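Local coordinates for protein NG, ng-dimethylarginine dimethylaminohydrolase (Pseudomonas aeruginosa, PDB 1H70) that hydrolyses methylated arginines, asymmetric dimethylarginine and monomethylarginine, to citrulline and dimethylamine or methylamine, at residues Ala12-Asp17 and Arg58-Val63; Tyr29-Glu34 and Thr238-Lys243. The protein carries 1 engineered substitution. All coordinates share one frame; numbering follows the deposited sequence.

Interaction 1. Residues Ala12-Asp17 and Arg58-Val63; sequences ARSLVD and RFPDSV. With CIR (citrulline), chain B.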
ATOM      1  N   ALA A  12      -4.507  11.039 -12.491  1.00  9.93           N
ATOM      2  CA  ALA A  12      -4.734  11.474 -13.869  1.00 11.45           C
ATOM      3  C   ALA A  12      -6.221  11.655 -14.106  1.00 12.40           C
ATOM      4  O   ALA A  12      -7.049  11.151 -13.335  1.00 12.03           O
ATOM      5  CB  ALA A  12      -4.205  10.439 -14.831  1.00 11.65           C
ATOM      6  N   ARG A  13      -6.593  12.336 -15.194  1.00 13.30           N
ATOM      7  CA  ARG A  13      -8.009  12.457 -15.491  1.00 13.92           C
ATOM      8  C   ARG A  13      -8.566  11.075 -15.784  1.00 13.50           C
ATOM      9  O   ARG A  13      -9.750  10.806 -15.507  1.00 14.65           O
ATOM     10  CB  ARG A  13      -8.267  13.361 -16.694  1.00 15.71           C
ATOM     11  CG  ARG A  13      -8.048  14.856 -16.439  1.00 17.55           C
ATOM     12  CD  ARG A  13      -8.209  15.689 -17.712  1.00 22.54           C
ATOM     13  NE  ARG A  13      -7.186  15.384 -18.711  1.00 27.35           N
ATOM     14  CZ  ARG A  13      -5.967  15.922 -18.708  1.00 29.13           C
ATOM     15  NH1 ARG A  13      -5.639  16.768 -17.751  1.00 30.60           N
ATOM     16  NH2 ARG A  13      -5.076  15.614 -19.641  1.00 29.25           N
ATOM     17  N   SER A  14      -7.742  10.195 -16.356  1.00 12.88           N
ATOM     18  CA  SER A  14      -8.170   8.823 -16.673  1.00 12.97           C
ATOM     19  C   SER A  14      -8.455   7.943 -15.445  1.00 11.37           C
ATOM     20  O   SER A  14      -8.889   6.803 -15.598  1.00 11.91           O
ATOM     21  CB  SER A  14      -7.201   8.107 -17.629  1.00 12.93           C
ATOM     22  OG  SER A  14      -5.910   8.046 -17.063  1.00 13.03           O
ATOM     23  N   LEU A  15      -8.233   8.483 -14.253  1.00 11.67           N
ATOM     24  CA  LEU A  15      -8.545   7.808 -12.980  1.00 11.85           C
ATOM     25  C   LEU A  15      -9.997   7.323 -12.989  1.00 11.65           C
ATOM     26  O   LEU A  15     -10.308   6.283 -12.420  1.00 11.08           O
ATOM     27  CB  LEU A  15      -8.420   8.782 -11.807  1.00 11.13           C
ATOM     28  CG  LEU A  15      -8.697   8.216 -10.405  1.00 12.72           C
ATOM     29  CD1 LEU A  15      -7.434   7.569  -9.869  1.00 12.16           C
ATOM     30  CD2 LEU A  15      -9.186   9.278  -9.418  1.00 11.84           C
ATOM     31  N   VAL A  16     -10.892   8.089 -13.619  1.00 12.08           N
ATOM     32  CA  VAL A  16     -12.298   7.701 -13.673  1.00 12.44           C
ATOM     33  C   VAL A  16     -12.489   6.322 -14.275  1.00 12.72           C
ATOM     34  O   VAL A  16     -13.494   5.661 -13.986  1.00 12.27           O
ATOM     35  CB  VAL A  16     -13.175   8.711 -14.430  1.00 13.27           C
ATOM     36  CG1 VAL A  16     -13.068  10.094 -13.785  1.00 14.03           C
ATOM     37  CG2 VAL A  16     -12.821   8.751 -15.900  1.00 12.80           C
ATOM     38  N   ASP A  17     -11.541   5.911 -15.129  1.00 12.10           N
ATOM     39  CA  ASP A  17     -11.555   4.616 -15.787  1.00 13.57           C
ATOM     40  C   ASP A  17     -10.591   3.613 -15.133  1.00 13.03           C
ATOM     41  O   ASP A  17     -10.128   2.664 -15.789  1.00 13.61           O
ATOM     42  CB  ASP A  17     -11.150   4.781 -17.269  1.00 14.92           C
ATOM     43  CG  ASP A  17     -12.110   5.670 -18.041  1.00 19.02           C
ATOM     44  OD1 ASP A  17     -13.323   5.628 -17.754  1.00 21.87           O
ATOM     45  OD2 ASP A  17     -11.745   6.434 -18.944  1.00 24.96           O
ATOM     46  N   ARG A  58      -1.800   7.876 -19.530  1.00 14.86           N
ATOM     47  CA  ARG A  58      -1.769   6.540 -20.100  1.00 15.28           C
ATOM     48  C   ARG A  58      -2.039   5.461 -19.048  1.00 14.54           C
ATOM     49  O   ARG A  58      -2.303   4.346 -19.403  1.00 13.99           O
ATOM     50  CB  ARG A  58      -0.400   6.228 -20.705  1.00 15.98           C
ATOM     51  CG  ARG A  58       0.064   7.139 -21.827  1.00 18.36           C
ATOM     52  CD  ARG A  58       1.488   6.777 -22.233  1.00 21.40           C
ATOM     53  NE  ARG A  58       2.405   7.048 -21.123  1.00 22.54           N
ATOM     54  CZ  ARG A  58       3.708   6.942 -21.197  1.00 24.99           C
ATOM     55  NH1 ARG A  58       4.265   6.593 -22.360  1.00 26.86           N
ATOM     56  NH2 ARG A  58       4.452   7.213 -20.128  1.00 25.29           N
ATOM     57  N   PHE A  59      -1.936   5.807 -17.773  1.00 12.79           N
ATOM     58  CA  PHE A  59      -2.097   4.853 -16.685  1.00 12.38           C
ATOM     59  C   PHE A  59      -3.115   5.337 -15.649  1.00 11.15           C
ATOM     60  O   PHE A  59      -2.774   5.966 -14.652  1.00 13.45           O
ATOM     61  CB  PHE A  59      -0.748   4.565 -16.008  1.00 11.61           C
ATOM     62  CG  PHE A  59       0.259   3.915 -16.930  1.00 13.49           C
ATOM     63  CD1 PHE A  59       1.249   4.688 -17.533  1.00 12.38           C
ATOM     64  CD2 PHE A  59       0.206   2.561 -17.211  1.00 12.87           C
ATOM     65  CE1 PHE A  59       2.155   4.122 -18.382  1.00 12.47           C
ATOM     66  CE2 PHE A  59       1.109   1.982 -18.068  1.00 13.12           C
ATOM     67  CZ  PHE A  59       2.090   2.769 -18.661  1.00 12.12           C
ATOM     68  N   PRO A  60      -4.389   5.038 -15.887  1.00 10.95           N
ATOM     69  CA  PRO A  60      -5.479   5.458 -15.000  1.00  9.79           C
ATOM     70  C   PRO A  60      -5.256   5.194 -13.501  1.00  9.41           C
ATOM     71  O   PRO A  60      -5.649   5.994 -12.646  1.00  9.76           O
ATOM     72  CB  PRO A  60      -6.637   4.585 -15.479  1.00 10.78           C
ATOM     73  CG  PRO A  60      -6.386   4.468 -16.962  1.00 11.55           C
ATOM     74  CD  PRO A  60      -4.874   4.306 -17.083  1.00 10.56           C
ATOM     75  N   ASP A  61      -4.631   4.068 -13.183  1.00  9.12           N
ATOM     76  CA  ASP A  61      -4.399   3.674 -11.788  1.00  9.10           C
ATOM     77  C   ASP A  61      -3.002   4.027 -11.284  1.00  9.44           C
ATOM     78  O   ASP A  61      -2.607   3.578 -10.197  1.00  9.15           O
ATOM     79  CB  ASP A  61      -4.595   2.164 -11.653  1.00  9.52           C
ATOM     80  CG  ASP A  61      -6.041   1.734 -11.775  1.00 11.43           C
ATOM     81  OD1 ASP A  61      -6.823   2.093 -10.864  1.00 11.74           O
ATOM     82  OD2 ASP A  61      -6.421   1.032 -12.745  1.00 12.48           O
ATOM     83  N   SER A  62      -2.251   4.861 -12.010  1.00  9.82           N
ATOM     84  CA  SER A  62      -0.873   5.197 -11.624  1.00 10.39           C
ATOM     85  C   SER A  62      -0.713   6.007 -10.313  1.00 10.05           C
ATOM     86  O   SER A  62       0.372   6.077  -9.714  1.00  9.28           O
ATOM     87  CB  SER A  62      -0.092   5.792 -12.825  1.00 10.33           C
ATOM     88  OG  SER A  62      -0.691   6.999 -13.230  1.00 10.45           O
ATOM     89  N   VAL A  63      -1.817   6.524  -9.782  1.00  9.40           N
ATOM     90  CA  VAL A  63      -1.844   7.194  -8.496  1.00  8.79           C
ATOM     91  C   VAL A  63      -1.514   6.183  -7.408  1.00  7.97           C
ATOM     92  O   VAL A  63      -1.020   6.551  -6.342  1.00  8.15           O
ATOM     93  CB  VAL A  63      -3.250   7.805  -8.217  1.00  8.94           C
ATOM     94  CG1 VAL A  63      -4.323   6.718  -8.147  1.00  9.75           C
ATOM     95  CG2 VAL A  63      -3.257   8.645  -6.940  1.00  9.19           C
TER
HETATM   96  C   CIR B 500      -6.262  -1.710  -9.323  1.00 10.28           C
HETATM   97  O   CIR B 500      -5.089  -2.144  -9.539  1.00 11.16           O
HETATM   98  OXT CIR B 500      -7.285  -2.475  -9.556  1.00 11.56           O
HETATM   99  CA  CIR B 500      -6.462  -0.339  -8.734  1.00 10.18           C
HETATM  100  N   CIR B 500      -7.750   0.217  -9.189  1.00  9.74           N
HETATM  101  C3  CIR B 500      -6.414  -0.421  -7.189  1.00  9.08           C
HETATM  102  C4  CIR B 500      -4.986  -0.776  -6.735  1.00 10.61           C
HETATM  103  C5  CIR B 500      -4.954  -0.891  -5.221  1.00 12.76           C
HETATM  104  N6  CIR B 500      -3.591  -1.161  -4.743  1.00 11.81           N
HETATM  105  C7  CIR B 500      -3.218  -1.153  -3.474  1.00 13.29           C
HETATM  106  O7  CIR B 500      -3.998  -0.902  -2.542  1.00 12.13           O
HETATM  107  N8  CIR B 500      -1.927  -1.414  -3.189  1.00 12.44           N
HETATM  108  O   HOH W   1      -4.042   7.874 -11.857  1.00 14.89           O

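Interaction 2. Residues Tyr29-Glu34 and Thr238-Lys243; sequences YAKALE and TSEYRK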
ATOM      1  N   TYR A  29     -13.297  12.945 -10.939  1.00 14.19           N
ATOM      2  CA  TYR A  29     -11.932  13.462 -10.999  1.00 14.91           C
ATOM      3  C   TYR A  29     -11.668  14.691 -10.123  1.00 14.24           C
ATOM      4  O   TYR A  29     -10.702  14.706  -9.344  1.00 12.88           O
ATOM      5  CB  TYR A  29     -11.471  13.719 -12.448  1.00 16.67           C
ATOM      6  CG  TYR A  29     -10.043  14.238 -12.460  1.00 19.94           C
ATOM      7  CD1 TYR A  29      -9.016  13.457 -11.962  1.00 24.70           C
ATOM      8  CD2 TYR A  29      -9.732  15.502 -12.931  1.00 24.64           C
ATOM      9  CE1 TYR A  29      -7.712  13.904 -11.951  1.00 26.37           C
ATOM     10  CE2 TYR A  29      -8.411  15.957 -12.926  1.00 25.91           C
ATOM     11  CZ  TYR A  29      -7.420  15.150 -12.426  1.00 27.45           C
ATOM     12  OH  TYR A  29      -6.093  15.550 -12.380  1.00 33.86           O
ATOM     13  N   ALA A  30     -12.516  15.723 -10.189  1.00 13.25           N
ATOM     14  CA  ALA A  30     -12.290  16.933  -9.390  1.00 13.15           C
ATOM     15  C   ALA A  30     -12.251  16.619  -7.889  1.00 13.43           C
ATOM     16  O   ALA A  30     -11.387  17.096  -7.157  1.00 11.97           O
ATOM     17  CB  ALA A  30     -13.351  17.996  -9.685  1.00 14.36           C
ATOM     18  N   LYS A  31     -13.194  15.801  -7.436  1.00 12.44           N
ATOM     19  CA  LYS A  31     -13.236  15.418  -6.036  1.00 12.20           C
ATOM     20  C   LYS A  31     -12.014  14.566  -5.650  1.00 11.70           C
ATOM     21  O   LYS A  31     -11.450  14.723  -4.558  1.00 11.28           O
ATOM     22  CB  LYS A  31     -14.549  14.683  -5.762  1.00 13.54           C
ATOM     23  CG  LYS A  31     -14.745  14.309  -4.308  1.00 16.15           C
ATOM     24  CD  LYS A  31     -16.178  13.802  -4.113  1.00 19.22           C
ATOM     25  CE  LYS A  31     -16.360  13.302  -2.685  1.00 22.47           C
ATOM     26  NZ  LYS A  31     -17.574  12.410  -2.587  1.00 26.92           N
ATOM     27  N   ALA A  32     -11.559  13.703  -6.553  1.00 11.38           N
ATOM     28  CA  ALA A  32     -10.389  12.850  -6.281  1.00 11.41           C
ATOM     29  C   ALA A  32      -9.150  13.711  -6.120  1.00 11.52           C
ATOM     30  O   ALA A  32      -8.286  13.416  -5.306  1.00 11.68           O
ATOM     31  CB  ALA A  32     -10.171  11.863  -7.388  1.00 11.14           C
ATOM     32  N   LEU A  33      -9.067  14.767  -6.922  1.00 11.81           N
ATOM     33  CA  LEU A  33      -7.926  15.683  -6.837  1.00 13.05           C
ATOM     34  C   LEU A  33      -7.897  16.324  -5.453  1.00 12.81           C
ATOM     35  O   LEU A  33      -6.842  16.412  -4.810  1.00 11.20           O
ATOM     36  CB  LEU A  33      -8.058  16.718  -7.945  1.00 14.67           C
ATOM     37  CG  LEU A  33      -6.859  17.571  -8.282  1.00 16.83           C
ATOM     38  CD1 LEU A  33      -5.742  16.683  -8.840  1.00 15.90           C
ATOM     39  CD2 LEU A  33      -7.289  18.651  -9.303  1.00 20.63           C
ATOM     40  N   GLU A  34      -9.056  16.762  -4.973  1.00 12.33           N
ATOM     41  CA  GLU A  34      -9.101  17.383  -3.652  1.00 13.47           C
ATOM     42  C   GLU A  34      -8.728  16.369  -2.573  1.00 12.44           C
ATOM     43  O   GLU A  34      -8.076  16.713  -1.592  1.00 11.76           O
ATOM     44  CB  GLU A  34     -10.476  17.983  -3.344  1.00 15.08           C
ATOM     45  CG  GLU A  34     -10.914  19.095  -4.291  1.00 18.99           C
ATOM     46  CD  GLU A  34     -10.155  20.408  -4.094  1.00 23.09           C
ATOM     47  OE1 GLU A  34      -9.849  20.773  -2.945  1.00 25.85           O
ATOM     48  OE2 GLU A  34      -9.876  21.084  -5.101  1.00 28.55           O
ATOM     49  N   THR A 238     -11.129   9.374   1.485  1.00 11.92           N
ATOM     50  CA  THR A 238     -10.599   8.777   0.256  1.00 11.81           C
ATOM     51  C   THR A 238     -11.708   8.064  -0.527  1.00 11.90           C
ATOM     52  O   THR A 238     -11.462   7.111  -1.262  1.00 13.41           O
ATOM     53  CB  THR A 238      -9.456   7.760   0.516  1.00 12.13           C
ATOM     54  OG1 THR A 238      -9.913   6.677   1.365  1.00 12.67           O
ATOM     55  CG2 THR A 238      -8.263   8.400   1.241  1.00 12.62           C
ATOM     56  N   SER A 239     -12.934   8.537  -0.391  1.00 12.17           N
ATOM     57  CA  SER A 239     -14.079   7.904  -1.029  1.00 12.22           C
ATOM     58  C   SER A 239     -13.926   7.684  -2.534  1.00 11.71           C
ATOM     59  O   SER A 239     -14.418   6.688  -3.060  1.00 10.95           O
ATOM     60  CB  SER A 239     -15.344   8.724  -0.755  1.00 12.80           C
ATOM     61  OG  SER A 239     -15.404   9.862  -1.599  1.00 14.60           O
ATOM     62  N   GLU A 240     -13.255   8.582  -3.232  1.00 11.21           N
ATOM     63  CA  GLU A 240     -13.111   8.422  -4.687  1.00 11.17           C
ATOM     64  C   GLU A 240     -12.134   7.299  -5.026  1.00 11.78           C
ATOM     65  O   GLU A 240     -12.256   6.673  -6.079  1.00 11.49           O
ATOM     66  CB  GLU A 240     -12.714   9.746  -5.332  1.00 12.24           C
ATOM     67  CG  GLU A 240     -13.769  10.834  -5.140  1.00 12.86           C
ATOM     68  CD  GLU A 240     -15.203  10.344  -5.366  1.00 16.28           C
ATOM     69  OE1 GLU A 240     -15.651  10.151  -6.525  1.00 16.96           O
ATOM     70  OE2 GLU A 240     -15.890  10.161  -4.344  1.00 17.84           O
ATOM     71  N   TYR A 241     -11.195   7.024  -4.123  1.00 11.16           N
ATOM     72  CA  TYR A 241     -10.256   5.914  -4.366  1.00 11.71           C
ATOM     73  C   TYR A 241     -10.884   4.584  -3.962  1.00 11.08           C
ATOM     74  O   TYR A 241     -10.601   3.547  -4.575  1.00 10.01           O
ATOM     75  CB  TYR A 241      -8.898   6.205  -3.724  1.00 12.07           C
ATOM     76  CG  TYR A 241      -8.363   7.500  -4.292  1.00 11.23           C
ATOM     77  CD1 TYR A 241      -8.499   8.695  -3.602  1.00 11.95           C
ATOM     78  CD2 TYR A 241      -7.776   7.524  -5.548  1.00 12.19           C
ATOM     79  CE1 TYR A 241      -8.029   9.886  -4.148  1.00 11.80           C
ATOM     80  CE2 TYR A 241      -7.294   8.690  -6.099  1.00 10.61           C
ATOM     81  CZ  TYR A 241      -7.431   9.867  -5.406  1.00 12.57           C
ATOM     82  OH  TYR A 241      -6.972  11.046  -5.958  1.00  9.42           O
ATOM     83  N   ARG A 242     -11.756   4.603  -2.955  1.00 11.80           N
ATOM     84  CA  ARG A 242     -12.492   3.415  -2.537  1.00 12.28           C
ATOM     85  C   ARG A 242     -13.275   2.817  -3.703  1.00 11.99           C
ATOM     86  O   ARG A 242     -13.391   1.575  -3.858  1.00 12.31           O
ATOM     87  CB  ARG A 242     -13.416   3.739  -1.341  1.00 12.06           C
ATOM     88  CG  ARG A 242     -14.271   2.547  -0.907  1.00 15.33           C
ATOM     89  CD  ARG A 242     -14.998   2.805   0.411  1.00 19.23           C
ATOM     90  NE  ARG A 242     -15.997   1.771   0.707  1.00 21.55           N
ATOM     91  CZ  ARG A 242     -17.317   1.883   0.533  1.00 25.37           C
ATOM     92  NH1 ARG A 242     -17.868   2.999   0.041  1.00 25.29           N
ATOM     93  NH2 ARG A 242     -18.102   0.855   0.858  1.00 22.61           N
ATOM     94  N   LYS A 243     -13.796   3.690  -4.574  1.00 11.45           N
ATOM     95  CA  LYS A 243     -14.538   3.268  -5.754  1.00 11.53           C
ATOM     96  C   LYS A 243     -13.720   2.390  -6.694  1.00 11.18           C
ATOM     97  O   LYS A 243     -14.288   1.589  -7.427  1.00 11.26           O
ATOM     98  CB  LYS A 243     -15.040   4.466  -6.558  1.00 10.77           C
ATOM     99  CG  LYS A 243     -16.170   5.211  -5.874  1.00 11.41           C
ATOM    100  CD  LYS A 243     -16.460   6.544  -6.597  1.00 11.90           C
ATOM    101  CE  LYS A 243     -17.582   7.291  -5.894  1.00 13.54           C
ATOM    102  NZ  LYS A 243     -17.863   8.565  -6.636  1.00 15.26           N
TER
HETATM  103  O   HOH W   2     -17.089  11.766   0.216  1.00 19.55           O

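Interaction 1. Residues Ala12-Asp17 and Arg58-Val63
The ring of Pro-60 turns one face to Ser-14, whose OG sits over it, 3.3 Å from CA and 3.6 Å from CG, while at the corner of the ring CB meets the backbone Ser-14 O at 3.2 Å. The ring of Phe-59 points away from 12-17 and rests on Glu-89 and Ile-92 of helix 89-100. A first torsion of 59° puts Ser-14 OG between the backbone N and the carbonyl carbon, and from there it also hydrogen-bonds the carbonyl of Glu-57, so the hydroxyl is satisfied although it lies against an apolar ring. A small serine lets the two backbones come this close. Next along the chain, Leu-15 CA approaches Pro-60 O at 3.4 Å, a CA-H...O contact with 151° at the hydrogen. The leucine CG is anti to the backbone N (chi1 -179°), nearer Val-63 than CB is, and its CD1 branch lies against Val-63 CG1 at 3.7 Å; Tyr-241 touches both side chains.

Pro-60 suits the second position of the type I turn from Phe-59 to Ser-62, because its ring holds phi near the value needed there. Phe-59 O accepts both Ser-62 N and Ser-62 OG, the latter at 2.7 Å and in the carbonyl plane, so serine fastens the turn twice. The next carbonyl, Pro-60 O, accepts from a water at 2.6 Å, which in turn accepts from Ala-12 N and, weakly, from Val-63 N. Asp-61, third in the turn, directs its buried carboxylate to the substrate pocket: OD1 accepts the amino N of citrulline at 2.7 Å, and OD2 takes the backbone N of Leu-19.

No direct hydrogen bond joins the segments; such bonds lie within each or go to outside partners, consistent with a recognition loop presenting an acceptor to the substrate's amino group.

Interaction 2. Residues Tyr29-Glu34 and Thr238-Lys243
Ser-239 OG lies near Lys-31 NZ at the start of the short helix 239-242, and water 2 bridges them by accepting from Lys-31 NZ and donating to Ser-239 OG. The same OG donates to Glu-240 OE2 at 2.8 Å, on the anti lone pair, and is also bonded by Gln-35. Glu-240 is bent at chi2 (-44°), which brings its CD against the Lys-31 methylenes, 3.8 Å from Lys-31 CD. The extended lysine crosses it at about a right angle, CG to CG 3.7 Å, and reaches OE2 with NZ at 3.3 Å, a weak bond within a salt bridge. At the base of the glutamate, CB rests on Ala-32 CB (3.9 Å), a methyl small enough for the helices to draw close. Tyr-241 then sends OH to Ala-32 O at 2.8 Å, coming from above the carbonyl plane (58° out of it), while its CZ covers the alanine methyl. Lys-243 closes the segment, with NZ 2.7 Å from Glu-240 OE1 on the syn side; OE1 also accepts Asp-28 N.

The buried carboxylate thus lies among two lysines, one backbone N-H and one hydroxyl, which should stabilise its negative charge and offset the repulsion between the lysines.

Overall arrangement
The segments alternate along the chain: 12-17, 29-34, 58-63, then 238-243 far downstream. The centres of the two interactions are 12 Å apart, and they meet at Leu-15, whose CD2 packs on Ala-32 CB at 3.4 Å and also touches the ring of Tyr-241, and at Tyr-29, which packs on Ala-12 and Arg-13. Helix 29-43 therefore carries both the loop after strand 5-9 and the short helix 239-242, the two meeting at Ala-32. Interaction 1 supplies Asp-61 to the citrulline pocket; interaction 2 lies behind it, Lys-243 leading into Ile-244, whose carbonyl binds the ligand. In this pentein-type propeller enzyme, the N-terminal and C-terminal parts of the chain come together beside the substrate.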